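Local coordinates for protein threonine--tRNA ligase catalytic subunit (Aeropyrum pernix, PDB 3A32) that catalyses the ATP-dependent attachment of threonine to tRNA(Thr), as a zinc-binding class II aminoacyl-tRNA synthetase that lacks an editing domain of its own, at residues Arg158-Asp163 / Leu314-Arg319; Asp164-Val169 / Ile308-Leu313; Glu253-Gly258 / Thr280-Phe285. All coordinates share one frame; numbering follows the deposited sequence.

Contact 1: Arg158-Asp163 / Leu314-Arg319; sequences RGFTQD and LGSIER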
loop_
_atom_site.group_PDB
_atom_site.type_symbol
_atom_site.label_atom_id
_atom_site.label_comp_id
_atom_site.label_asym_id
_atom_site.label_seq_id
_atom_site.Cartn_x
_atom_site.Cartn_y
_atom_site.Cartn_z
ATOM N N ARG A 158 11.950 -5.928 -15.100
ATOM C CA ARG A 158 11.991 -4.523 -15.458
ATOM C C ARG A 158 11.316 -3.561 -14.468
ATOM O O ARG A 158 11.593 -2.373 -14.481
ATOM C CB ARG A 158 11.348 -4.361 -16.843
ATOM C CG ARG A 158 12.263 -4.860 -17.971
ATOM C CD ARG A 158 11.570 -4.959 -19.328
ATOM N NE ARG A 158 12.574 -5.457 -20.258
ATOM C CZ ARG A 158 12.327 -5.972 -21.452
ATOM N NH1 ARG A 158 11.083 -6.086 -21.938
ATOM N NH2 ARG A 158 13.348 -6.324 -22.177
ATOM N N GLY A 159 10.389 -4.053 -13.656
ATOM C CA GLY A 159 9.744 -3.236 -12.618
ATOM C C GLY A 159 9.599 -4.088 -11.382
ATOM O O GLY A 159 9.154 -5.237 -11.471
ATOM N N PHE A 160 10.014 -3.555 -10.233
ATOM C CA PHE A 160 9.975 -4.322 -9.011
ATOM C C PHE A 160 9.867 -3.419 -7.777
ATOM O O PHE A 160 9.887 -2.205 -7.881
ATOM C CB PHE A 160 11.202 -5.317 -8.895
ATOM C CG PHE A 160 12.562 -4.649 -8.947
ATOM C CD1 PHE A 160 13.279 -4.400 -7.775
ATOM C CD2 PHE A 160 13.114 -4.242 -10.171
ATOM C CE1 PHE A 160 14.535 -3.733 -7.798
ATOM C CE2 PHE A 160 14.384 -3.604 -10.209
ATOM C CZ PHE A 160 15.085 -3.335 -9.016
ATOM N N THR A 161 9.793 -4.047 -6.609
ATOM C CA THR A 161 9.571 -3.359 -5.361
ATOM C C THR A 161 10.749 -3.642 -4.423
ATOM O O THR A 161 11.264 -4.748 -4.417
ATOM C CB THR A 161 8.181 -3.773 -4.802
ATOM O OG1 THR A 161 7.254 -3.965 -5.912
ATOM C CG2 THR A 161 7.621 -2.679 -3.839
ATOM N N GLN A 162 11.171 -2.636 -3.657
ATOM C CA GLN A 162 12.255 -2.738 -2.655
ATOM C C GLN A 162 11.651 -2.296 -1.318
ATOM O O GLN A 162 10.814 -1.408 -1.311
ATOM C CB GLN A 162 13.349 -1.719 -2.954
ATOM C CG GLN A 162 14.132 -1.949 -4.206
ATOM C CD GLN A 162 14.866 -0.731 -4.687
ATOM O OE1 GLN A 162 14.381 0.392 -4.610
ATOM N NE2 GLN A 162 16.057 -0.949 -5.214
ATOM N N ASP A 163 12.059 -2.942 -0.211
ATOM C CA ASP A 163 11.854 -2.398 1.134
ATOM C C ASP A 163 13.045 -1.442 1.433
ATOM O O ASP A 163 13.967 -1.742 2.206
ATOM C CB ASP A 163 11.770 -3.543 2.193
ATOM C CG ASP A 163 12.997 -4.505 2.160
ATOM O OD1 ASP A 163 13.536 -4.774 1.056
ATOM O OD2 ASP A 163 13.416 -5.015 3.237
ATOM N N LEU A 314 15.100 -7.207 2.708
ATOM C CA LEU A 314 14.788 -8.256 1.740
ATOM C C LEU A 314 15.501 -7.949 0.430
ATOM O O LEU A 314 16.072 -8.840 -0.178
ATOM C CB LEU A 314 13.268 -8.307 1.499
ATOM C CG LEU A 314 12.337 -8.409 2.721
ATOM C CD1 LEU A 314 10.819 -8.496 2.342
ATOM C CD2 LEU A 314 12.764 -9.577 3.610
ATOM N N GLY A 315 15.461 -6.676 -0.000
ATOM C CA GLY A 315 16.060 -6.281 -1.290
ATOM C C GLY A 315 14.961 -6.087 -2.308
ATOM O O GLY A 315 14.021 -5.370 -2.041
ATOM N N SER A 316 15.042 -6.749 -3.462
ATOM C CA SER A 316 13.889 -6.849 -4.327
ATOM C C SER A 316 12.908 -7.816 -3.667
ATOM O O SER A 316 13.256 -8.944 -3.343
ATOM C CB SER A 316 14.301 -7.343 -5.697
ATOM O OG SER A 316 13.175 -7.726 -6.473
ATOM N N ILE A 317 11.668 -7.349 -3.480
ATOM C CA ILE A 317 10.574 -8.143 -2.899
ATOM C C ILE A 317 10.143 -9.266 -3.836
ATOM O O ILE A 317 9.970 -10.392 -3.395
ATOM C CB ILE A 317 9.377 -7.238 -2.530
ATOM C CG1 ILE A 317 9.757 -6.442 -1.266
ATOM C CG2 ILE A 317 8.076 -8.107 -2.260
ATOM C CD1 ILE A 317 9.210 -5.064 -1.251
ATOM N N GLU A 318 9.986 -8.958 -5.123
ATOM C CA GLU A 318 9.735 -10.001 -6.132
ATOM C C GLU A 318 10.828 -11.079 -6.088
ATOM O O GLU A 318 10.531 -12.285 -6.048
ATOM C CB GLU A 318 9.644 -9.361 -7.538
ATOM C CG GLU A 318 8.391 -8.522 -7.807
ATOM C CD GLU A 318 8.433 -7.148 -7.157
ATOM O OE1 GLU A 318 9.454 -6.763 -6.554
ATOM O OE2 GLU A 318 7.420 -6.436 -7.226
ATOM N N ARG A 319 12.094 -10.653 -6.085
ATOM C CA ARG A 319 13.214 -11.610 -6.096
ATOM C C ARG A 319 13.165 -12.447 -4.837
ATOM O O ARG A 319 13.115 -13.677 -4.925
ATOM C CB ARG A 319 14.558 -10.925 -6.188
ATOM C CG ARG A 319 15.705 -11.890 -6.300
ATOM C CD ARG A 319 17.087 -11.209 -6.284
ATOM N NE ARG A 319 18.045 -12.171 -6.856
ATOM C CZ ARG A 319 18.672 -13.154 -6.194
ATOM N NH1 ARG A 319 18.568 -13.315 -4.852
ATOM N NH2 ARG A 319 19.458 -13.981 -6.893
HETATM O O HOH W 1 7.174 -6.726 -10.245
#
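Two carboxylates, D163 and E318, grip the opposite segment at either end of the contact. D163 takes one backbone N-H on each oxygen through its syn lone pair: OD1 receives G315 N at 2.9 Å and OD2 receives L314 N at 2.8 Å. With CG set between its own backbone N and carbonyl carbon (chi1 54°), the carboxylate faces the corner of the chain; L313 N adds a further bond to OD2. E318, its chain bent at CG, binds T161 twice. OE1 accepts T161 N at 2.7 Å, 28° out of the carboxylate plane, while OE2 accepts T161 OG1 at 2.8 Å. R52 makes a salt bridge to E318 OE2 and a hydrogen bond to T161 OG1. The contact joins the second strand of class II motif 2 to the strand-to-helix corner of motif 3. Between backbones, I317 N donates to T161 O at 2.8 Å in a nearly straight bond (173°). S316 N-caps the new helix, its OG accepting R319 N at 3.1 Å and lying 3.6 Å from F160 CD1. Among apolar groups, I317 CD1 comes within 3.9 Å of T161 CG2 and also lies against the Q162-D163 peptide.

Contact 2: Asp164-Val169 / Ile308-Leu313; sequences DAHIIV and IIHRAL. With ZN (zinc ion), chain G.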
loop_
_atom_site.group_PDB
_atom_site.type_symbol
_atom_site.label_atom_id
_atom_site.label_comp_id
_atom_site.label_asym_id
_atom_site.label_seq_id
_atom_site.Cartn_x
_atom_site.Cartn_y
_atom_site.Cartn_z
ATOM N N ASP A 164 12.971 -0.276 0.824
ATOM C CA ASP A 164 14.058 0.656 0.714
ATOM C C ASP A 164 14.042 1.655 1.872
ATOM O O ASP A 164 12.978 2.156 2.237
ATOM C CB ASP A 164 13.881 1.407 -0.620
ATOM C CG ASP A 164 15.163 2.085 -1.099
ATOM O OD1 ASP A 164 16.270 1.676 -0.669
ATOM O OD2 ASP A 164 15.054 3.011 -1.943
ATOM N N ALA A 165 15.217 2.013 2.405
ATOM C CA ALA A 165 15.270 3.071 3.398
ATOM C C ALA A 165 16.579 3.796 3.250
ATOM O O ALA A 165 17.540 3.249 2.689
ATOM C CB ALA A 165 15.100 2.500 4.807
ATOM N N HIS A 166 16.593 5.038 3.698
ATOM C CA HIS A 166 17.777 5.845 3.753
ATOM C C HIS A 166 17.957 6.417 5.149
ATOM O O HIS A 166 16.989 6.823 5.813
ATOM C CB HIS A 166 17.755 6.917 2.640
ATOM C CG HIS A 166 17.809 6.303 1.279
ATOM N ND1 HIS A 166 16.678 5.916 0.600
ATOM C CD2 HIS A 166 18.853 5.866 0.545
ATOM C CE1 HIS A 166 17.016 5.328 -0.528
ATOM N NE2 HIS A 166 18.331 5.289 -0.591
ATOM N N ILE A 167 19.205 6.400 5.606
ATOM C CA ILE A 167 19.531 6.821 6.942
ATOM C C ILE A 167 20.656 7.838 6.895
ATOM O O ILE A 167 21.713 7.602 6.296
ATOM C CB ILE A 167 19.951 5.616 7.814
ATOM C CG1 ILE A 167 18.918 4.513 7.711
ATOM C CG2 ILE A 167 20.198 6.030 9.320
ATOM C CD1 ILE A 167 19.080 3.482 8.834
ATOM N N ILE A 168 20.426 8.978 7.524
ATOM C CA ILE A 168 21.470 9.992 7.712
ATOM C C ILE A 168 21.818 10.001 9.202
ATOM O O ILE A 168 21.004 10.418 10.031
ATOM C CB ILE A 168 20.965 11.368 7.218
ATOM C CG1 ILE A 168 20.609 11.236 5.739
ATOM C CG2 ILE A 168 21.987 12.486 7.519
ATOM C CD1 ILE A 168 20.022 12.455 5.072
ATOM N N VAL A 169 23.002 9.488 9.535
ATOM C CA VAL A 169 23.334 9.185 10.937
ATOM C C VAL A 169 24.681 9.817 11.355
ATOM O O VAL A 169 25.672 9.621 10.646
ATOM C CB VAL A 169 23.384 7.647 11.224
ATOM C CG1 VAL A 169 24.143 6.911 10.197
ATOM C CG2 VAL A 169 23.973 7.408 12.545
ATOM N N ILE A 308 25.731 8.630 5.235
ATOM C CA ILE A 308 24.543 8.404 4.435
ATOM C C ILE A 308 24.476 6.907 4.069
ATOM O O ILE A 308 25.444 6.310 3.541
ATOM C CB ILE A 308 24.534 9.290 3.172
ATOM C CG1 ILE A 308 24.077 10.713 3.470
ATOM C CG2 ILE A 308 23.521 8.760 2.171
ATOM C CD1 ILE A 308 24.953 11.589 4.409
ATOM N N ILE A 309 23.340 6.292 4.382
ATOM C CA ILE A 309 23.208 4.876 4.178
ATOM C C ILE A 309 21.955 4.567 3.346
ATOM O O ILE A 309 20.888 5.121 3.592
ATOM C CB ILE A 309 23.193 4.110 5.550
ATOM C CG1 ILE A 309 24.540 4.241 6.252
ATOM C CG2 ILE A 309 22.798 2.627 5.358
ATOM C CD1 ILE A 309 24.587 3.756 7.694
ATOM N N HIS A 310 22.132 3.707 2.354
ATOM C CA HIS A 310 21.050 2.996 1.669
ATOM C C HIS A 310 20.944 1.642 2.361
ATOM O O HIS A 310 21.972 1.023 2.621
ATOM C CB HIS A 310 21.463 2.632 0.242
ATOM C CG HIS A 310 21.980 3.768 -0.589
ATOM N ND1 HIS A 310 21.210 4.392 -1.542
ATOM C CD2 HIS A 310 23.210 4.342 -0.664
ATOM C CE1 HIS A 310 21.934 5.308 -2.159
ATOM N NE2 HIS A 310 23.155 5.288 -1.652
ATOM N N ARG A 311 19.733 1.153 2.640
ATOM C CA ARG A 311 19.599 -0.195 3.206
ATOM C C ARG A 311 18.303 -0.861 2.791
ATOM O O ARG A 311 17.291 -0.201 2.700
ATOM C CB ARG A 311 19.739 -0.168 4.737
ATOM C CG ARG A 311 18.834 0.804 5.520
ATOM C CD ARG A 311 17.652 0.104 6.226
ATOM N NE ARG A 311 16.553 -0.344 5.355
ATOM C CZ ARG A 311 15.457 -0.975 5.797
ATOM N NH1 ARG A 311 15.293 -1.226 7.104
ATOM N NH2 ARG A 311 14.511 -1.347 4.938
ATOM N N ALA A 312 18.321 -2.162 2.515
ATOM C CA ALA A 312 17.083 -2.934 2.424
ATOM C C ALA A 312 17.295 -4.172 3.270
ATOM O O ALA A 312 18.426 -4.578 3.426
ATOM C CB ALA A 312 16.773 -3.301 0.963
ATOM N N LEU A 313 16.229 -4.807 3.753
ATOM C CA LEU A 313 16.323 -6.077 4.480
ATOM C C LEU A 313 16.138 -7.243 3.544
ATOM O O LEU A 313 16.910 -8.164 3.592
ATOM C CB LEU A 313 15.314 -6.172 5.643
ATOM C CG LEU A 313 15.167 -4.957 6.593
ATOM C CD1 LEU A 313 14.115 -5.246 7.657
ATOM C CD2 LEU A 313 16.480 -4.527 7.278
HETATM ZN ZN ZN G . 19.217 4.314 -2.076
HETATM O O HOH W 2 18.465 2.456 -1.798
#
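H166 and H310, a non-hydrogen-bonded pair on neighbouring antiparallel strands, supply two ligands of the zinc site in the catalytic core. H166 binds through NE2, 2.0 Å from the zinc, and H310 through ND1, 2.1 Å away. Their planes stand 74° apart, with H310 ND1 at the edge of the H166 ring and in its plane. C112 is the third protein ligand, and a water 2.0 Å from the zinc completes the four. That water donates to D164 OD1 at 2.6 Å, which makes D164 a second-shell partner. The remote nitrogens are also held: H166 ND1 bonds to H115, and H310 NE2 to D284, whose carboxylate would probably polarise the ring.

R311 lies on the reverse face of the sheet, with A165, I167 and I309. Its CG sits between the backbone N and the carbonyl carbon (chi1 53°), and further bends fold the guanidinium back over A165, whose CB rests on one face, 3.2 Å from NE. NH2 reaches D163 O, NH1 reaches H63 and Y68, and NE is buried without a partner. An alanine here would probably leave D163 O, H63 and Y68 without these bonds and open a gap over the A165 methyl.

The A165/R311 and I167/I309 pairs each make two backbone bonds, among them I309 N to I167 O at 2.8 Å. Beyond the histidines, I168 and I308 run side by side, CG1 to CG1 4.2 Å. A zinc held by two histidines from neighbouring strands of the class II sheet and one cysteine from outside it is characteristic of threonyl-tRNA synthetases, where, as in relatives, the metal probably recognises threonine.

Contact 3: Glu253-Gly258 / Thr280-Phe285; sequences EAAFYG and TIQFDF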
loop_
_atom_site.group_PDB
_atom_site.type_symbol
_atom_site.label_atom_id
_atom_site.label_comp_id
_atom_site.label_asym_id
_atom_site.label_seq_id
_atom_site.Cartn_x
_atom_site.Cartn_y
_atom_site.Cartn_z
ATOM N N GLU A 253 36.289 -4.838 -2.683
ATOM C CA GLU A 253 34.992 -5.179 -3.307
ATOM C C GLU A 253 33.907 -4.143 -3.130
ATOM O O GLU A 253 32.818 -4.294 -3.686
ATOM C CB GLU A 253 34.442 -6.547 -2.872
ATOM C CG GLU A 253 35.379 -7.766 -3.128
ATOM C CD GLU A 253 35.662 -8.121 -4.597
ATOM O OE1 GLU A 253 35.039 -7.569 -5.534
ATOM O OE2 GLU A 253 36.548 -8.981 -4.812
ATOM N N ALA A 254 34.175 -3.101 -2.356
ATOM C CA ALA A 254 33.152 -2.050 -2.139
ATOM C C ALA A 254 32.729 -1.392 -3.455
ATOM O O ALA A 254 33.451 -1.442 -4.444
ATOM C CB ALA A 254 33.668 -0.994 -1.167
ATOM N N ALA A 255 31.565 -0.765 -3.464
ATOM C CA ALA A 255 31.224 0.201 -4.538
ATOM C C ALA A 255 32.240 1.351 -4.543
ATOM O O ALA A 255 32.819 1.661 -3.507
ATOM C CB ALA A 255 29.827 0.774 -4.310
ATOM N N PHE A 256 32.394 2.015 -5.680
ATOM C CA PHE A 256 33.195 3.240 -5.766
ATOM C C PHE A 256 32.789 4.312 -4.778
ATOM O O PHE A 256 33.632 5.139 -4.427
ATOM C CB PHE A 256 33.274 3.829 -7.214
ATOM C CG PHE A 256 32.007 4.554 -7.693
ATOM C CD1 PHE A 256 31.844 5.925 -7.480
ATOM C CD2 PHE A 256 31.000 3.850 -8.380
ATOM C CE1 PHE A 256 30.697 6.604 -7.909
ATOM C CE2 PHE A 256 29.827 4.489 -8.828
ATOM C CZ PHE A 256 29.661 5.882 -8.587
ATOM N N TYR A 257 31.526 4.326 -4.344
ATOM C CA TYR A 257 31.009 5.379 -3.426
ATOM C C TYR A 257 30.852 4.964 -1.981
ATOM O O TYR A 257 30.306 5.750 -1.197
ATOM C CB TYR A 257 29.642 5.949 -3.885
ATOM C CG TYR A 257 28.642 4.856 -4.190
ATOM C CD1 TYR A 257 27.756 4.377 -3.225
ATOM C CD2 TYR A 257 28.628 4.256 -5.457
ATOM C CE1 TYR A 257 26.849 3.335 -3.542
ATOM C CE2 TYR A 257 27.746 3.230 -5.777
ATOM C CZ TYR A 257 26.847 2.788 -4.825
ATOM O OH TYR A 257 26.003 1.761 -5.199
ATOM N N GLY A 258 31.264 3.752 -1.601
ATOM C CA GLY A 258 31.309 3.451 -0.191
ATOM C C GLY A 258 31.245 1.967 0.062
ATOM O O GLY A 258 30.863 1.218 -0.817
ATOM N N THR A 280 21.048 -5.297 1.870
ATOM C CA THR A 280 22.380 -4.734 1.958
ATOM C C THR A 280 22.323 -3.504 2.865
ATOM O O THR A 280 21.258 -2.896 3.031
ATOM C CB THR A 280 22.937 -4.326 0.537
ATOM O OG1 THR A 280 23.039 -5.510 -0.274
ATOM C CG2 THR A 280 24.354 -3.807 0.620
ATOM N N ILE A 281 23.454 -3.178 3.487
ATOM C CA ILE A 281 23.667 -1.875 4.095
ATOM C C ILE A 281 24.809 -1.228 3.322
ATOM O O ILE A 281 25.946 -1.693 3.411
ATOM C CB ILE A 281 24.028 -1.934 5.632
ATOM C CG1 ILE A 281 22.962 -2.702 6.399
ATOM C CG2 ILE A 281 24.203 -0.512 6.224
ATOM C CD1 ILE A 281 23.356 -2.999 7.807
ATOM N N GLN A 282 24.495 -0.127 2.633
ATOM C CA GLN A 282 25.402 0.560 1.726
ATOM C C GLN A 282 25.615 2.063 2.048
ATOM O O GLN A 282 24.713 2.887 1.906
ATOM C CB GLN A 282 24.856 0.399 0.297
ATOM C CG GLN A 282 25.612 1.215 -0.745
ATOM C CD GLN A 282 26.914 0.541 -1.139
ATOM O OE1 GLN A 282 26.898 -0.556 -1.701
ATOM N NE2 GLN A 282 28.055 1.209 -0.867
ATOM N N PHE A 283 26.807 2.384 2.526
ATOM C CA PHE A 283 27.348 3.735 2.588
ATOM C C PHE A 283 27.593 4.411 1.248
ATOM O O PHE A 283 27.895 3.772 0.227
ATOM C CB PHE A 283 28.678 3.698 3.341
ATOM C CG PHE A 283 28.521 3.388 4.796
ATOM C CD1 PHE A 283 28.562 4.412 5.745
ATOM C CD2 PHE A 283 28.310 2.073 5.221
ATOM C CE1 PHE A 283 28.385 4.123 7.110
ATOM C CE2 PHE A 283 28.163 1.771 6.562
ATOM C CZ PHE A 283 28.189 2.792 7.520
ATOM N N ASP A 284 27.540 5.727 1.301
ATOM C CA ASP A 284 27.530 6.543 0.131
ATOM C C ASP A 284 28.239 7.846 0.477
ATOM O O ASP A 284 27.825 8.576 1.402
ATOM C CB ASP A 284 26.091 6.758 -0.335
ATOM C CG ASP A 284 26.005 7.248 -1.759
ATOM O OD1 ASP A 284 26.843 8.120 -2.139
ATOM O OD2 ASP A 284 25.092 6.769 -2.494
ATOM N N PHE A 285 29.343 8.075 -0.241
ATOM C CA PHE A 285 30.219 9.271 -0.116
ATOM C C PHE A 285 29.952 10.225 -1.285
ATOM O O PHE A 285 30.337 11.394 -1.270
ATOM C CB PHE A 285 31.687 8.821 -0.089
ATOM C CG PHE A 285 31.987 7.880 1.060
ATOM C CD1 PHE A 285 31.339 8.057 2.316
ATOM C CD2 PHE A 285 32.880 6.841 0.915
ATOM C CE1 PHE A 285 31.583 7.206 3.359
ATOM C CE2 PHE A 285 33.163 5.979 2.003
ATOM C CZ PHE A 285 32.512 6.148 3.204
#
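The Y257 ring meets Q282 and D284 obliquely, through CE1 and CD1. CE1 lies 3.6 Å from Q282 NE2, with the ring and amide planes 53° apart, and CD1 lies 3.7 Å from D284 OD2. Within the loop, A255 CB rests on one face of this ring, offset toward the rim, and F256 CE2 approaches its edge in plane; Y257 CD2 in turn sits over the centre of the F256 ring, 3.5 Å above its plane. The F285 ring meets Y257 O and G258 CA obliquely and stands edge-to-face with W225.

Q282 has CG anti to its backbone N and then bends at chi2 (79°), which carries the amide toward the loop. There NE2 donates in its own plane to two carbonyls: a nearly straight bond to F283 O at 2.8 Å, and a more bent one to G258 O, also 2.8 Å, entering 69° above that carbonyl plane. F285 N closes on Y257 O at 2.7 Å. G258 ends a type I turn begun at A255; a CB on it would run into F283 O.

D284 takes its main polar partners elsewhere: OD1 caps L287 N at the start of a helix, and OD2 bonds to H310. The loop packs on the end of a strand of the class II core sheet, and D284 belongs to the second shell of the zinc site.

All three contacts are built on the largely antiparallel sheet of the class II catalytic core, where strands 159-170, 306-316 and 273-284 are successive neighbours. Contacts 1 and 2 use the same two strands, their centres 16 Å apart, and meet through D163, which bonds to R311 and L313. Contact 3 adds the next strand, its centre 11 Å from that of contact 2 and 19 Å from that of contact 1; H310 ties to D284 and Q282 across the boundary. Along the chain the pairings are enclosed one within another: contact 1 outermost, contact 2 inside it, contact 3 innermost. The two zinc-binding histidines, the second-shell D164 and D284 and the motif 3 corner are thereby brought together on one sheet.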